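Phenylacetaldehyde dehydrogenase (Burkholderia cenocepacia, PDB 4O5H) probably catalyses the NAD+-dependent oxidation of phenylacetaldehyde to phenylacetate, as a member of the aldehyde dehydrogenase family. Local coordinates at residues Thr204-Pro209 and Ala246-Asp251; Gln71-Ala76 and Asn235-Tyr240. One frame throughout, in Å; residues are numbered along the deposited sequence.

Contact 1 of 2, residues Thr204-Pro209 and Ala246-Asp251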
loop_
_atom_site.group_PDB
_atom_site.type_symbol
_atom_site.label_atom_id
_atom_site.label_comp_id
_atom_site.label_asym_id
_atom_site.label_seq_id
_atom_site.Cartn_x
_atom_site.Cartn_y
_atom_site.Cartn_z
ATOM N N THR A 204 -13.915 -6.621 -9.851
ATOM C CA THR A 204 -14.666 -7.829 -9.527
ATOM C C THR A 204 -14.027 -8.442 -8.308
ATOM O O THR A 204 -12.924 -8.030 -7.919
ATOM C CB THR A 204 -14.708 -8.852 -10.704
ATOM O OG1 THR A 204 -13.387 -9.271 -11.039
ATOM C CG2 THR A 204 -15.353 -8.222 -11.888
ATOM N N VAL A 205 -14.712 -9.385 -7.657
ATOM C CA VAL A 205 -14.352 -9.784 -6.309
ATOM C C VAL A 205 -14.536 -11.268 -6.088
ATOM O O VAL A 205 -15.550 -11.835 -6.483
ATOM C CB VAL A 205 -15.277 -9.120 -5.250
ATOM C CG1 VAL A 205 -14.772 -9.371 -3.827
ATOM C CG2 VAL A 205 -15.342 -7.631 -5.414
ATOM N N VAL A 206 -13.554 -11.892 -5.443
ATOM C CA VAL A 206 -13.720 -13.175 -4.807
ATOM C C VAL A 206 -13.676 -12.935 -3.288
ATOM O O VAL A 206 -12.648 -12.525 -2.744
ATOM C CB VAL A 206 -12.637 -14.172 -5.216
ATOM C CG1 VAL A 206 -12.865 -15.514 -4.542
ATOM C CG2 VAL A 206 -12.607 -14.328 -6.732
ATOM N N LEU A 207 -14.783 -13.229 -2.621
ATOM C CA LEU A 207 -14.898 -13.062 -1.172
ATOM C C LEU A 207 -14.774 -14.400 -0.445
ATOM O O LEU A 207 -15.415 -15.378 -0.840
ATOM C CB LEU A 207 -16.259 -12.472 -0.805
ATOM C CG LEU A 207 -16.462 -12.250 0.708
ATOM C CD1 LEU A 207 -15.597 -11.101 1.202
ATOM C CD2 LEU A 207 -17.901 -11.982 1.047
ATOM N N LYS A 208 -13.919 -14.446 0.574
ATOM C CA LYS A 208 -13.779 -15.615 1.443
ATOM C C LYS A 208 -14.237 -15.213 2.856
ATOM O O LYS A 208 -13.481 -14.652 3.619
ATOM C CB LYS A 208 -12.333 -16.099 1.504
ATOM C CG LYS A 208 -12.152 -17.618 1.635
ATOM C CD LYS A 208 -12.733 -18.304 2.848
ATOM C CE LYS A 208 -11.702 -18.270 3.957
ATOM N NZ LYS A 208 -12.243 -18.590 5.282
ATOM N N PRO A 209 -15.471 -15.503 3.205
ATOM C CA PRO A 209 -15.876 -15.235 4.597
ATOM C C PRO A 209 -15.142 -16.148 5.589
ATOM O O PRO A 209 -14.624 -17.200 5.227
ATOM C CB PRO A 209 -17.386 -15.533 4.602
ATOM C CG PRO A 209 -17.695 -16.124 3.301
ATOM C CD PRO A 209 -16.556 -16.010 2.376
ATOM N N ALA A 246 -5.617 -19.104 1.955
ATOM C CA ALA A 246 -4.253 -19.070 1.519
ATOM C C ALA A 246 -4.202 -19.174 0.017
ATOM O O ALA A 246 -3.431 -18.466 -0.636
ATOM C CB ALA A 246 -3.483 -20.223 2.163
ATOM N N ALA A 247 -5.028 -20.051 -0.544
ATOM C CA ALA A 247 -5.040 -20.229 -1.980
ATOM C C ALA A 247 -5.450 -18.948 -2.720
ATOM O O ALA A 247 -4.895 -18.622 -3.778
ATOM C CB ALA A 247 -5.979 -21.349 -2.359
ATOM N N LEU A 248 -6.390 -18.214 -2.155
ATOM C CA LEU A 248 -6.793 -16.961 -2.751
ATOM C C LEU A 248 -5.622 -15.965 -2.754
ATOM O O LEU A 248 -5.307 -15.362 -3.778
ATOM C CB LEU A 248 -7.991 -16.390 -1.990
ATOM C CG LEU A 248 -8.539 -15.062 -2.512
ATOM C CD1 LEU A 248 -8.841 -15.150 -4.016
ATOM C CD2 LEU A 248 -9.780 -14.689 -1.705
ATOM N N SER A 249 -4.941 -15.858 -1.615
ATOM C CA SER A 249 -3.809 -14.929 -1.485
ATOM C C SER A 249 -2.663 -15.177 -2.452
ATOM O O SER A 249 -2.003 -14.215 -2.888
ATOM C CB SER A 249 -3.268 -14.886 -0.038
ATOM O OG SER A 249 -2.559 -16.077 0.301
ATOM N N ARG A 250 -2.433 -16.443 -2.829
ATOM C CA ARG A 250 -1.322 -16.815 -3.700
ATOM C C ARG A 250 -1.665 -16.787 -5.190
ATOM O O ARG A 250 -0.794 -17.013 -6.031
ATOM C CB ARG A 250 -0.885 -18.263 -3.422
ATOM C CG ARG A 250 -0.407 -18.605 -2.052
ATOM C CD ARG A 250 0.240 -20.015 -2.070
ATOM N NE ARG A 250 -0.718 -21.059 -2.510
ATOM C CZ ARG A 250 -1.502 -21.769 -1.687
ATOM N NH1 ARG A 250 -1.449 -21.567 -0.379
ATOM N NH2 ARG A 250 -2.344 -22.676 -2.164
ATOM N N ASP A 251 -2.934 -16.570 -5.542
ATOM C CA ASP A 251 -3.320 -16.682 -6.926
ATOM C C ASP A 251 -2.750 -15.494 -7.693
ATOM O O ASP A 251 -3.021 -14.368 -7.345
ATOM C CB ASP A 251 -4.837 -16.772 -7.078
ATOM C CG ASP A 251 -5.256 -17.306 -8.427
ATOM O OD1 ASP A 251 -4.825 -16.775 -9.453
ATOM O OD2 ASP A 251 -6.049 -18.291 -8.472
#
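Lys208 NZ is gripped by two backbone carbonyls while the root of the same side chain rests against Leu248. One bond runs to Pro209 O at 2.8 Å, with a C=O...N angle of 142° and the nitrogen tilted out of the carbonyl plane; the other goes to Gly239 O, in the loop after strand 234-236. Lys208 CB starts out facing the helix and lies 4.3 Å from Leu248 CD2, after which the chain bends away to bring the ammonium group to these oxygens.

Most of the contact is carried by Leu248 and Val206. Leu248 extends from the helix with CG anti to its backbone N (chi1 -180°), and its two methyls divide the work. CD1 packs alongside the valine, 4.1 Å from both Val206 CG1 and Val206 CB, while CD2 sits over the strand backbone, 3.7 Å from Val206 O. Val206 and Leu248 lie side by side, their ends overlapping and running opposite ways. Val74 of helix 67-82, Ile181 and Ile254 also touch Leu248. Val206, Lys208 and Leu248 are all buried.

Near the end of helix 241-250, Ala246 O receives both Arg250 N, at 3.1 Å, and Ser249 OG, at 2.7 Å. The hydroxyl thus turns back onto its own helix instead of reaching the strand.

Leu207, next along the strand, points to the other face of the sheet, where it meets Ala191 and Ile195 of helix 187-201. Helix 241-250 lies on the face of Val206 and Lys208, within the right-handed beta-alpha-beta crossover that leads from strand 234-236 to strand 256-260. Strand 204-208 is thereby sandwiched between helices, as in the Rossmann-like dinucleotide-binding domain of aldehyde dehydrogenases.

Contact 2 of 2, residues Gln71-Ala76 and Asn235-Tyr240; sequences QQAVAA and NIVTGY
Apolar contact centres on Ala73, whose methyl group faces the strand end from helix 67-82. Its CB touches Val237 CG1 at 3.7 Å and lies 4.1 Å from Asn235 CB, and so meets two residues that project from the same side of the chain. CG1 is the branch of Val237 that does the touching: with chi1 at -68° it stands anti to the carbonyl carbon. The small side chain of Ala73 lets the helix come close, and Ala73 CA lies 6.0 Å from Asn235 CA. Val206 of the neighbouring strand 204-208 touches both Ala73 and Val237 and continues the apolar patch.

Ile236, between the two contact residues, points away and packs on Leu218 of helix 215-227. The strand therefore runs between helices on its two faces, the layered arrangement of a Rossmann-like domain, and helix 67-82 covers the face that Asn235 and Val237 present.

Polar groups meet this helix by van der Waals contact. Ala76 CB, one turn on from Ala73, abuts the amide oxygen Asn235 OD1 at 3.7 Å. Ala73 O lies over one face of the Asn235 amide, 3.8 Å from both Asn235 CG and Asn235 ND2, and no N-H points at it. The amide finds its partners away from this helix: OD1 accepts from Gly36 N, whereas ND2 donates to Gly232 O and to Val205 O. The three bonds fix the rotation of the buried amide; those to Val205 O and Gly36 N tie it to strand 204-208 and to the turn after strand 33-35.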
loop_
_atom_site.group_PDB
_atom_site.type_symbol
_atom_site.label_atom_id
_atom_site.label_comp_id
_atom_site.label_asym_id
_atom_site.label_seq_id
_atom_site.Cartn_x
_atom_site.Cartn_y
_atom_site.Cartn_z
ATOM N N GLN A 71 -9.545 -21.371 -7.318
ATOM C CA GLN A 71 -9.091 -21.106 -8.693
ATOM C C GLN A 71 -10.247 -20.912 -9.668
ATOM O O GLN A 71 -10.187 -20.041 -10.507
ATOM C CB GLN A 71 -8.189 -22.208 -9.196
ATOM C CG GLN A 71 -6.809 -22.122 -8.546
ATOM C CD GLN A 71 -6.005 -23.368 -8.719
ATOM O OE1 GLN A 71 -6.478 -24.388 -9.216
ATOM N NE2 GLN A 71 -4.768 -23.299 -8.313
ATOM N N GLN A 72 -11.312 -21.690 -9.533
ATOM C CA GLN A 72 -12.513 -21.485 -10.383
ATOM C C GLN A 72 -13.168 -20.134 -10.148
ATOM O O GLN A 72 -13.639 -19.495 -11.078
ATOM C CB GLN A 72 -13.555 -22.576 -10.193
ATOM C CG GLN A 72 -13.042 -23.908 -10.658
ATOM C CD GLN A 72 -12.888 -24.012 -12.167
ATOM O OE1 GLN A 72 -13.499 -23.258 -12.951
ATOM N NE2 GLN A 72 -12.015 -24.888 -12.584
ATOM N N ALA A 73 -13.276 -19.739 -8.898
ATOM C CA ALA A 73 -13.840 -18.432 -8.554
ATOM C C ALA A 73 -13.011 -17.265 -9.120
ATOM O O ALA A 73 -13.563 -16.282 -9.620
ATOM C CB ALA A 73 -13.981 -18.284 -7.043
ATOM N N VAL A 74 -11.690 -17.384 -9.007
ATOM C CA VAL A 74 -10.789 -16.397 -9.558
ATOM C C VAL A 74 -10.921 -16.347 -11.068
ATOM O O VAL A 74 -10.988 -15.271 -11.615
ATOM C CB VAL A 74 -9.344 -16.668 -9.099
ATOM C CG1 VAL A 74 -8.362 -15.772 -9.840
ATOM C CG2 VAL A 74 -9.223 -16.416 -7.560
ATOM N N ALA A 75 -11.016 -17.517 -11.709
ATOM C CA ALA A 75 -11.207 -17.572 -13.167
ATOM C C ALA A 75 -12.494 -16.837 -13.563
ATOM O O ALA A 75 -12.467 -16.081 -14.526
ATOM C CB ALA A 75 -11.216 -18.999 -13.670
ATOM N N ALA A 76 -13.570 -16.995 -12.786
ATOM C CA ALA A 76 -14.825 -16.323 -13.077
ATOM C C ALA A 76 -14.705 -14.814 -12.914
ATOM O O ALA A 76 -15.219 -14.055 -13.738
ATOM C CB ALA A 76 -15.946 -16.875 -12.210
ATOM N N ASN A 235 -18.072 -13.351 -6.378
ATOM C CA ASN A 235 -17.974 -14.787 -6.134
ATOM C C ASN A 235 -17.677 -14.984 -4.664
ATOM O O ASN A 235 -16.988 -14.159 -4.052
ATOM C CB ASN A 235 -16.829 -15.367 -6.946
ATOM C CG ASN A 235 -16.895 -14.969 -8.402
ATOM O OD1 ASN A 235 -17.583 -15.624 -9.185
ATOM N ND2 ASN A 235 -16.306 -13.828 -8.745
ATOM N N ILE A 236 -18.261 -16.020 -4.075
ATOM C CA ILE A 236 -18.182 -16.247 -2.632
ATOM C C ILE A 236 -17.811 -17.680 -2.346
ATOM O O ILE A 236 -18.566 -18.603 -2.667
ATOM C CB ILE A 236 -19.483 -15.933 -1.925
ATOM C CG1 ILE A 236 -19.929 -14.506 -2.245
ATOM C CG2 ILE A 236 -19.318 -16.041 -0.396
ATOM C CD1 ILE A 236 -21.302 -14.106 -1.714
ATOM N N VAL A 237 -16.655 -17.870 -1.717
ATOM C CA VAL A 237 -16.115 -19.200 -1.452
ATOM C C VAL A 237 -15.975 -19.420 0.025
ATOM O O VAL A 237 -15.427 -18.558 0.709
ATOM C CB VAL A 237 -14.751 -19.435 -2.147
ATOM C CG1 VAL A 237 -14.922 -19.484 -3.653
ATOM C CG2 VAL A 237 -13.743 -18.353 -1.851
ATOM N N THR A 238 -16.440 -20.564 0.528
ATOM C CA THR A 238 -16.453 -20.817 1.989
ATOM C C THR A 238 -15.429 -21.889 2.277
ATOM O O THR A 238 -15.113 -22.676 1.394
ATOM C CB THR A 238 -17.825 -21.280 2.466
ATOM O OG1 THR A 238 -18.335 -22.332 1.602
ATOM C CG2 THR A 238 -18.805 -20.111 2.466
ATOM N N GLY A 239 -14.852 -21.858 3.478
ATOM C CA GLY A 239 -13.840 -22.855 3.869
ATOM C C GLY A 239 -12.837 -22.345 4.864
ATOM O O GLY A 239 -13.008 -21.250 5.402
ATOM N N TYR A 240 -11.744 -23.091 5.053
ATOM C CA TYR A 240 -10.740 -22.730 6.032
ATOM C C TYR A 240 -9.776 -21.693 5.524
ATOM O O TYR A 240 -9.428 -21.669 4.337
ATOM C CB TYR A 240 -9.952 -23.962 6.466
ATOM C CG TYR A 240 -10.795 -24.983 7.151
ATOM C CD1 TYR A 240 -11.317 -24.709 8.396
ATOM C CD2 TYR A 240 -11.078 -26.234 6.563
ATOM C CE1 TYR A 240 -12.104 -25.632 9.052
ATOM C CE2 TYR A 240 -11.873 -27.163 7.224
ATOM C CZ TYR A 240 -12.373 -26.846 8.454
ATOM O OH TYR A 240 -13.172 -27.723 9.131
#

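How the contacts relate
Contacts 1 and 2 have centres about 7 Å apart and share one sheet, in which strands 204-208 and 234-236 run parallel as neighbours. Leu207 N bonds to Asn235 O at 2.8 Å. Farther along, Lys208 CD packs 3.4 Å from Val237 O, and the lysine ties the two contacts together. Val74 of helix 67-82 touches Val206, so the helices of the two contacts lie over the same sheet face. The side chain of Lys208 lies about 5 Å from a bound 1,2-ethanediol and about 12 Å from the sodium ion. This end of the sheet probably borders the cofactor site, as in other aldehyde dehydrogenases.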